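Local atomic coordinates of proline iminopeptidase (Streptomyces halstedii, PDB entry 3WMR), a protein that is an amidohydrolase of the alpha/beta hydrolase fold that interacts with polyketide substrates through a hydrophobic tunnel and probably releases N-terminal proline from peptides. Residues L178-A183 / E189-A194. Residues are numbered along the deposited sequence; the frame is centred on the assembly and turned at random.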
loop_
_atom_site.group_PDB
_atom_site.type_symbol
_atom_site.label_atom_id
_atom_site.label_comp_id
_atom_site.label_asym_id
_atom_site.label_seq_id
_atom_site.Cartn_x
_atom_site.Cartn_y
_atom_site.Cartn_z
ATOM N N LEU A 178 -16.547 8.366 -17.650
ATOM C CA LEU A 178 -16.335 9.772 -17.999
ATOM C C LEU A 178 -17.497 10.666 -17.549
ATOM O O LEU A 178 -17.277 11.728 -16.960
ATOM C CB LEU A 178 -16.107 9.917 -19.519
ATOM C CG LEU A 178 -15.947 11.339 -20.101
ATOM C CD1 LEU A 178 -14.852 12.126 -19.402
ATOM C CD2 LEU A 178 -15.673 11.302 -21.601
ATOM N N LYS A 179 -18.724 10.222 -17.822
ATOM C CA LYS A 179 -19.934 10.996 -17.516
ATOM C C LYS A 179 -19.988 11.343 -16.025
ATOM O O LYS A 179 -20.052 12.522 -15.660
ATOM C CB LYS A 179 -21.197 10.202 -17.921
ATOM C CG LYS A 179 -21.476 10.175 -19.427
ATOM C CD LYS A 179 -22.566 9.155 -19.784
ATOM C CE LYS A 179 -22.945 9.178 -21.265
ATOM N NZ LYS A 179 -24.175 9.975 -21.552
ATOM N N HIS A 180 -19.916 10.311 -15.183
ATOM C CA HIS A 180 -20.019 10.472 -13.731
ATOM C C HIS A 180 -18.814 11.159 -13.090
ATOM O O HIS A 180 -18.958 11.868 -12.107
ATOM C CB HIS A 180 -20.270 9.122 -13.068
ATOM C CG HIS A 180 -21.594 8.527 -13.429
ATOM N ND1 HIS A 180 -22.788 9.119 -13.078
ATOM C CD2 HIS A 180 -21.914 7.426 -14.148
ATOM C CE1 HIS A 180 -23.790 8.396 -13.547
ATOM N NE2 HIS A 180 -23.288 7.362 -14.198
ATOM N N GLU A 181 -17.626 10.934 -13.625
ATOM C CA GLU A 181 -16.449 11.669 -13.151
ATOM C C GLU A 181 -16.603 13.163 -13.445
ATOM O O GLU A 181 -16.365 14.000 -12.574
ATOM C CB GLU A 181 -15.165 11.093 -13.749
ATOM C CG GLU A 181 -14.806 9.741 -13.121
ATOM C CD GLU A 181 -13.862 8.899 -13.963
ATOM O OE1 GLU A 181 -13.375 9.386 -15.004
ATOM O OE2 GLU A 181 -13.628 7.716 -13.597
ATOM N N ALA A 182 -17.025 13.496 -14.657
ATOM C CA ALA A 182 -17.192 14.907 -15.051
ATOM C C ALA A 182 -18.153 15.672 -14.128
ATOM O O ALA A 182 -17.842 16.810 -13.685
ATOM C CB ALA A 182 -17.648 15.018 -16.500
ATOM N N ALA A 183 -19.287 15.039 -13.837
ATOM C CA ALA A 183 -20.344 15.622 -13.007
ATOM C C ALA A 183 -20.251 15.308 -11.497
ATOM O O ALA A 183 -21.120 15.723 -10.737
ATOM C CB ALA A 183 -21.693 15.172 -13.522
ATOM N N GLU A 189 -24.651 4.054 -8.464
ATOM C CA GLU A 189 -24.596 2.614 -8.727
ATOM C C GLU A 189 -23.939 2.312 -10.065
ATOM O O GLU A 189 -23.115 1.400 -10.192
ATOM C CB GLU A 189 -26.027 2.043 -8.742
ATOM C CG GLU A 189 -26.101 0.529 -8.848
ATOM C CD GLU A 189 -25.866 -0.157 -7.518
ATOM O OE1 GLU A 189 -25.224 0.461 -6.639
ATOM O OE2 GLU A 189 -26.335 -1.306 -7.346
ATOM N N GLU A 190 -24.343 3.079 -11.063
ATOM C CA GLU A 190 -23.880 2.899 -12.425
ATOM C C GLU A 190 -22.370 3.180 -12.593
ATOM O O GLU A 190 -21.687 2.490 -13.345
ATOM C CB GLU A 190 -24.687 3.813 -13.331
ATOM C CG GLU A 190 -24.486 3.549 -14.797
ATOM C CD GLU A 190 -25.346 4.454 -15.635
ATOM O OE1 GLU A 190 -25.007 5.657 -15.782
ATOM O OE2 GLU A 190 -26.368 3.947 -16.137
ATOM N N TYR A 191 -21.848 4.193 -11.912
ATOM C CA TYR A 191 -20.397 4.410 -11.937
ATOM C C TYR A 191 -19.673 3.225 -11.295
ATOM O O TYR A 191 -18.650 2.751 -11.803
ATOM C CB TYR A 191 -20.020 5.672 -11.201
ATOM C CG TYR A 191 -18.548 5.975 -11.286
ATOM C CD1 TYR A 191 -17.986 6.430 -12.466
ATOM C CD2 TYR A 191 -17.715 5.779 -10.194
ATOM C CE1 TYR A 191 -16.629 6.708 -12.556
ATOM C CE2 TYR A 191 -16.358 6.056 -10.265
ATOM C CZ TYR A 191 -15.816 6.525 -11.453
ATOM O OH TYR A 191 -14.471 6.810 -11.546
ATOM N N PHE A 192 -20.229 2.752 -10.182
ATOM C CA PHE A 192 -19.633 1.669 -9.413
ATOM C C PHE A 192 -19.448 0.396 -10.228
ATOM O O PHE A 192 -18.431 -0.267 -10.110
ATOM C CB PHE A 192 -20.450 1.362 -8.153
ATOM C CG PHE A 192 -19.730 0.477 -7.185
ATOM C CD1 PHE A 192 -19.686 -0.897 -7.382
ATOM C CD2 PHE A 192 -19.056 1.019 -6.104
ATOM C CE1 PHE A 192 -18.993 -1.715 -6.514
ATOM C CE2 PHE A 192 -18.364 0.200 -5.225
ATOM C CZ PHE A 192 -18.334 -1.170 -5.433
ATOM N N HIS A 193 -20.426 0.043 -11.051
ATOM C CA HIS A 193 -20.290 -1.155 -11.873
ATOM C C HIS A 193 -19.341 -0.969 -13.069
ATOM O O HIS A 193 -18.695 -1.926 -13.493
ATOM C CB HIS A 193 -21.675 -1.697 -12.236
ATOM C CG HIS A 193 -22.400 -2.237 -11.040
ATOM N ND1 HIS A 193 -21.990 -3.378 -10.379
ATOM C CD2 HIS A 193 -23.452 -1.756 -10.337
ATOM C CE1 HIS A 193 -22.778 -3.594 -9.341
ATOM N NE2 HIS A 193 -23.676 -2.625 -9.294
ATOM N N ALA A 194 -19.222 0.258 -13.580
ATOM C CA ALA A 194 -18.178 0.579 -14.558
ATOM C C ALA A 194 -16.776 0.511 -13.907
ATOM O O ALA A 194 -15.855 -0.070 -14.469
ATOM C CB ALA A 194 -18.424 1.952 -15.166
#
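The NE2 of His180 gives a nearly straight hydrogen bond to OE1 of Glu190, 2.9 Å long with an N-H...O angle of 165°. The oxygen lies close to the imidazole plane and is met on its anti side, while the carboxylate is turned well out of the ring plane. At the other ring nitrogen, ND1 is hydrogen-bonded to OG1 of Thr185 in the connecting loop, so both nitrogens are engaged, which holds the ring's rotation. Beside this bond the side chains of His180 and Tyr191 run alongside each other with opposite senses, CB of His180 resting 3.6 Å from CD1 of Tyr191. These residues join helices 171-183 and 189-202, a helix-loop-helix unit joined by five residues, lying well out from the central sheet of the alpha/beta hydrolase fold and away from the predicted catalytic residues. Here the two axes come within 9.8 Å at 125° between their N-to-C directions. With CG anti to its backbone N (chi1 -176°), Tyr191 reaches across to Glu181, whose OE2 sits at the edge of the phenol ring. OH of Tyr191 lies 2.4 Å from OE2 of Glu181, a hydrogen bond so short that its exact length is doubtful. The other carboxylate oxygen, OE1, forms a salt bridge with Arg166, and OH of Tyr191 is also hydrogen-bonded to Asn234. Phe236 touches the side chains of both Glu181 and Tyr191.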